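Local coordinates for protein transcriptional regulators (LACI-FAMILY TRANSCRIPTIONAL REGULATORY PROTEIN) (Corynebacterium glutamicum, PDB 3GYB) that probably binds operator DNA as a dimeric transcription regulator of the LacI family, with a periplasmic-binding-protein-like effector domain, at the interface of chains A and B. Numbering follows the deposited sequence. Chains: chain A/B, Transcriptional regulators (LACI-FAMILY TRANSCRIPTIONAL REGULATORY PROTEIN).

Contact 1: the interface of chains A and B. Residues chain A 46-48, 51, 54-55; chain B 32, 36-37.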
loop_
_atom_site.group_PDB
_atom_site.type_symbol
_atom_site.label_atom_id
_atom_site.label_comp_id
_atom_site.label_asym_id
_atom_site.label_seq_id
_atom_site.Cartn_x
_atom_site.Cartn_y
_atom_site.Cartn_z
ATOM N N SER A 46 -8.405 8.865 10.525
ATOM C CA SER A 46 -7.938 9.531 11.737
ATOM C C SER A 46 -8.988 10.359 12.467
ATOM O O SER A 46 -8.849 10.615 13.661
ATOM C CB SER A 46 -6.724 10.410 11.427
ATOM O OG SER A 46 -5.579 9.612 11.177
ATOM N N GLN A 47 -10.023 10.788 11.755
ATOM C CA GLN A 47 -11.083 11.573 12.378
ATOM C C GLN A 47 -12.420 11.321 11.696
ATOM O O GLN A 47 -12.477 10.728 10.621
ATOM C CB GLN A 47 -10.746 13.069 12.346
ATOM C CG GLN A 47 -10.415 13.642 10.972
ATOM C CD GLN A 47 -9.070 13.175 10.450
ATOM O OE1 GLN A 47 -8.068 13.233 11.158
ATOM N NE2 GLN A 47 -9.041 12.717 9.199
ATOM N N ALA A 48 -13.497 11.764 12.334
ATOM C CA ALA A 48 -14.833 11.573 11.787
ATOM C C ALA A 48 -15.110 12.544 10.648
ATOM O O ALA A 48 -15.783 12.200 9.675
ATOM C CB ALA A 48 -15.876 11.743 12.888
ATOM N N ASP A 51 -11.014 17.256 9.094
ATOM C CA ASP A 51 -10.119 18.206 9.738
ATOM C C ASP A 51 -8.861 17.534 10.297
ATOM O O ASP A 51 -8.586 17.589 11.498
ATOM C CB ASP A 51 -10.873 18.944 10.851
ATOM C CG ASP A 51 -11.456 18.004 11.890
ATOM O OD1 ASP A 51 -11.668 16.811 11.576
ATOM O OD2 ASP A 51 -11.719 18.463 13.023
ATOM N N THR A 54 -6.429 19.426 12.723
ATOM C CA THR A 54 -6.799 19.481 14.131
ATOM C C THR A 54 -6.342 18.190 14.810
ATOM O O THR A 54 -5.942 18.197 15.973
ATOM C CB THR A 54 -8.317 19.646 14.307
ATOM O OG1 THR A 54 -8.991 18.505 13.765
ATOM C CG2 THR A 54 -8.795 20.896 13.590
ATOM N N SER A 55 -6.396 17.083 14.075
ATOM C CA SER A 55 -5.962 15.799 14.617
ATOM C C SER A 55 -4.457 15.854 14.871
ATOM O O SER A 55 -3.978 15.412 15.913
ATOM C CB SER A 55 -6.278 14.665 13.635
ATOM O OG SER A 55 -7.676 14.521 13.442
ATOM N N THR B 32 -14.126 7.060 16.286
ATOM C CA THR B 32 -14.309 8.453 15.888
ATOM C C THR B 32 -15.672 9.054 16.225
ATOM O O THR B 32 -15.758 10.230 16.578
ATOM C CB THR B 32 -14.002 8.663 14.383
ATOM O OG1 THR B 32 -14.821 7.799 13.589
ATOM C CG2 THR B 32 -12.531 8.374 14.104
ATOM N N TYR B 36 -13.045 10.411 19.408
ATOM C CA TYR B 36 -11.623 10.084 19.366
ATOM C C TYR B 36 -11.008 10.323 17.992
ATOM O O TYR B 36 -11.694 10.306 16.971
ATOM C CB TYR B 36 -11.402 8.621 19.770
ATOM C CG TYR B 36 -11.665 8.345 21.234
ATOM C CD1 TYR B 36 -10.782 8.789 22.218
ATOM C CD2 TYR B 36 -12.815 7.671 21.640
ATOM C CE1 TYR B 36 -11.038 8.570 23.570
ATOM C CE2 TYR B 36 -13.082 7.448 22.986
ATOM C CZ TYR B 36 -12.193 7.900 23.946
ATOM O OH TYR B 36 -12.462 7.691 25.280
ATOM N N ARG B 37 -9.705 10.565 17.989
ATOM C CA ARG B 37 -8.949 10.780 16.764
ATOM C C ARG B 37 -7.808 9.777 16.810
ATOM O O ARG B 37 -7.304 9.464 17.885
ATOM C CB ARG B 37 -8.421 12.214 16.707
ATOM C CG ARG B 37 -9.526 13.229 16.435
ATOM C CD ARG B 37 -9.057 14.663 16.615
ATOM N NE ARG B 37 -10.171 15.595 16.445
ATOM C CZ ARG B 37 -10.549 16.121 15.283
ATOM N NH1 ARG B 37 -9.896 15.824 14.167
ATOM N NH2 ARG B 37 -11.603 16.926 15.233
HETATM O O HOH W 1 -12.981 12.216 15.435
#
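B:Arg37 reaches out of chain B into a polar pocket that chain A builds from A:Asp51, A:Thr54, A:Ser55 and A:Gln47. The CB of B:Arg37 lies 3.5 Å from the backbone oxygen O of A:Ser46, and CG and CD then run past the hydroxyl of A:Ser55, with CD also against that residue's CA. The chain stays extended from CG to NE (chi2 170°, chi3 -176°), which carries the guanidinium to the far end of the pocket. There NH1 donates to A:Ser55 OG at 2.7 Å, the acceptor lying in the guanidinium plane. A:Thr54 lies over one face of the guanidinium, its OG1 in close contact 2.9 Å from B:Arg37 NH1 and above the plane. NH1 also sits beside CB of A:Gln47. B:Arg37 NH2 makes the salt bridge, 2.7 Å to the carboxylate oxygen OD2 of A:Asp51 on its syn side, though the two flat groups are turned 66° apart and the grip is not a flat two-pronged one; the NH1 bond to OD1 is weak.

Second-shell bonds set the acceptors. A:Ser55 OG donates to the side-chain amide oxygen OE1 of A:Gln47 at 2.7 Å, on a lone pair in the amide plane; with its hydrogen spent there, OG is left to accept from NH1. A:Thr54 OG1 comes to A:Asp51 OD2 from above the carboxylate, on the same face as NH2. Nearby, B:Thr32 packs its CG2 on CA of A:Gln47 and its CB on A:Ala48 CB, while water 1 joins A:Ala48 N to B:Tyr36 O.

In the fold, the arginine opens strand 37-41 of chain B and meets the 46-51 loop and the middle of the short helix 52-57 of chain A.

Contact 2: the interface of chains A and B. Residues chain A 15, 20, 24, 38-40; chain B 15, 40, 45-46.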
loop_
_atom_site.group_PDB
_atom_site.type_symbol
_atom_site.label_atom_id
_atom_site.label_comp_id
_atom_site.label_asym_id
_atom_site.label_seq_id
_atom_site.Cartn_x
_atom_site.Cartn_y
_atom_site.Cartn_z
ATOM N N TYR A 15 -4.084 5.189 3.008
ATOM C CA TYR A 15 -3.098 4.123 3.163
ATOM C C TYR A 15 -3.108 3.165 1.970
ATOM O O TYR A 15 -2.130 2.451 1.736
ATOM C CB TYR A 15 -3.361 3.341 4.457
ATOM C CG TYR A 15 -2.847 4.036 5.698
ATOM C CD1 TYR A 15 -1.475 4.169 5.918
ATOM C CD2 TYR A 15 -3.722 4.580 6.636
ATOM C CE1 TYR A 15 -0.986 4.829 7.042
ATOM C CE2 TYR A 15 -3.240 5.249 7.768
ATOM C CZ TYR A 15 -1.871 5.366 7.958
ATOM O OH TYR A 15 -1.377 6.026 9.058
ATOM N N PHE A 20 3.306 7.401 -0.861
ATOM C CA PHE A 20 3.995 8.045 0.258
ATOM C C PHE A 20 5.009 7.206 1.032
ATOM O O PHE A 20 5.794 7.748 1.812
ATOM C CB PHE A 20 2.946 8.538 1.250
ATOM C CG PHE A 20 2.226 7.416 1.952
ATOM C CD1 PHE A 20 2.747 6.861 3.118
ATOM C CD2 PHE A 20 1.074 6.862 1.403
ATOM C CE1 PHE A 20 2.134 5.764 3.725
ATOM C CE2 PHE A 20 0.453 5.762 2.005
ATOM C CZ PHE A 20 0.986 5.215 3.165
ATOM N N ILE A 24 8.053 8.832 3.251
ATOM C CA ILE A 24 8.118 8.824 4.707
ATOM C C ILE A 24 9.424 8.183 5.157
ATOM O O ILE A 24 10.021 8.607 6.146
ATOM C CB ILE A 24 6.925 8.063 5.330
ATOM C CG1 ILE A 24 5.621 8.798 5.005
ATOM C CG2 ILE A 24 7.096 7.966 6.844
ATOM C CD1 ILE A 24 4.404 8.222 5.712
ATOM N N LEU A 38 8.013 10.174 14.298
ATOM C CA LEU A 38 6.922 10.481 13.376
ATOM C C LEU A 38 5.638 9.717 13.640
ATOM O O LEU A 38 5.668 8.569 14.059
ATOM C CB LEU A 38 7.353 10.169 11.942
ATOM C CG LEU A 38 8.745 10.602 11.482
ATOM C CD1 LEU A 38 8.970 10.119 10.055
ATOM C CD2 LEU A 38 8.881 12.110 11.567
ATOM N N SER A 39 4.508 10.369 13.376
ATOM C CA SER A 39 3.203 9.732 13.524
ATOM C C SER A 39 2.377 10.173 12.323
ATOM O O SER A 39 2.437 11.335 11.912
ATOM C CB SER A 39 2.518 10.152 14.824
ATOM O OG SER A 39 1.378 9.337 15.061
ATOM N N VAL A 40 1.614 9.244 11.758
ATOM C CA VAL A 40 0.814 9.524 10.576
ATOM C C VAL A 40 -0.671 9.756 10.825
ATOM O O VAL A 40 -1.310 9.054 11.611
ATOM C CB VAL A 40 0.968 8.381 9.539
ATOM C CG1 VAL A 40 0.078 8.637 8.333
ATOM C CG2 VAL A 40 2.429 8.279 9.096
ATOM N N TYR B 15 3.826 -0.120 6.462
ATOM C CA TYR B 15 2.815 0.441 5.566
ATOM C C TYR B 15 2.745 -0.366 4.264
ATOM O O TYR B 15 1.745 -0.316 3.550
ATOM C CB TYR B 15 3.138 1.906 5.233
ATOM C CG TYR B 15 3.204 2.828 6.438
ATOM C CD1 TYR B 15 2.107 2.989 7.280
ATOM C CD2 TYR B 15 4.371 3.528 6.738
ATOM C CE1 TYR B 15 2.171 3.823 8.394
ATOM C CE2 TYR B 15 4.445 4.364 7.849
ATOM C CZ TYR B 15 3.344 4.505 8.673
ATOM O OH TYR B 15 3.422 5.301 9.795
ATOM N N VAL B 40 -1.174 7.034 13.563
ATOM C CA VAL B 40 -0.440 5.787 13.412
ATOM C C VAL B 40 1.067 5.868 13.620
ATOM O O VAL B 40 1.715 6.840 13.238
ATOM C CB VAL B 40 -0.721 5.184 12.012
ATOM C CG1 VAL B 40 0.150 3.958 11.762
ATOM C CG2 VAL B 40 -2.198 4.813 11.905
ATOM N N THR B 45 9.690 3.429 10.412
ATOM C CA THR B 45 10.010 4.825 10.158
ATOM C C THR B 45 9.672 5.828 11.256
ATOM O O THR B 45 10.255 6.910 11.304
ATOM C CB THR B 45 9.334 5.302 8.854
ATOM O OG1 THR B 45 7.909 5.221 8.995
ATOM C CG2 THR B 45 9.771 4.427 7.675
ATOM N N SER B 46 8.745 5.478 12.139
ATOM C CA SER B 46 8.343 6.396 13.202
ATOM C C SER B 46 9.454 6.778 14.177
ATOM O O SER B 46 9.402 7.845 14.791
ATOM C CB SER B 46 7.155 5.815 13.974
ATOM O OG SER B 46 5.956 5.971 13.227
HETATM O O HOH W 2 -0.132 1.941 3.893
#
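The backbone oxygen O of B:Val40 takes two donors from chain A. A:Val40 N meets it at 2.8 Å, in the carbonyl plane on a lone pair, and A:Ser39 OG adds a longer bond from above that plane. The serine hydroxyl gets there because OG is anti to its own backbone N (chi1 -169°). In return B:Val40 N donates to A:Val40 O, so the two valines form an antiparallel bridge between the edge strands 37-41 of the two chains.

Further along, A:Leu38 is held through its backbone by B:Ser46. Its N donates to B:Ser46 O at 2.8 Å, and its O receives the serine hydroxyl OG at 2.7 Å, with the donor lying above the carbonyl plane. The leucine side chain lies on the same loop, its CB near B:Ser46 CA and its CD1 near the backbone oxygen of B:Thr45. At the adjoining edge, A:Ile24 of helix 21-31 sets its CG2 against B:Thr45 OG1 and CB, the two side chains crossing at about a right angle.

Beside the bridge the tyrosines of the two chains meet. A:Tyr15 and B:Tyr15 cross obliquely, touching at CE1 to CE1, 3.6 Å apart, through their ring rims. A:Tyr15 points tip to tip at B:Val40, its phenol OH facing CB and CG2 of the valine and its ring carbon CZ 4.0 Å from CG2, whereas B:Tyr15 slides past A:Val40 in the opposite direction, with CZ 3.9 Å from the valine CG2. A:Phe20 brings ring atom CE1 up to CG of B:Tyr15, crossing it at about a right angle. At the backbone end of the pair, water 2 joins A:Tyr15 O and B:Tyr15 O and lies 3.0 Å from each.

The centres of contact 1 and contact 2 lie about 16 Å apart, measured between their C-alpha atoms, on one two-fold symmetric interface. Strand 37-41 ties them together: its first residue in chain B serves contact 1, while Val40, near its other end, pairs with its copy in contact 2. The 45-48 loop also serves both, through chain A in the first and chain B in the second. Symmetry supplies a twin of contact 1, so a charged pocket should lie on either side of the central bridge and tyrosine pair, consistent with the dimers typical of LacI-family regulators.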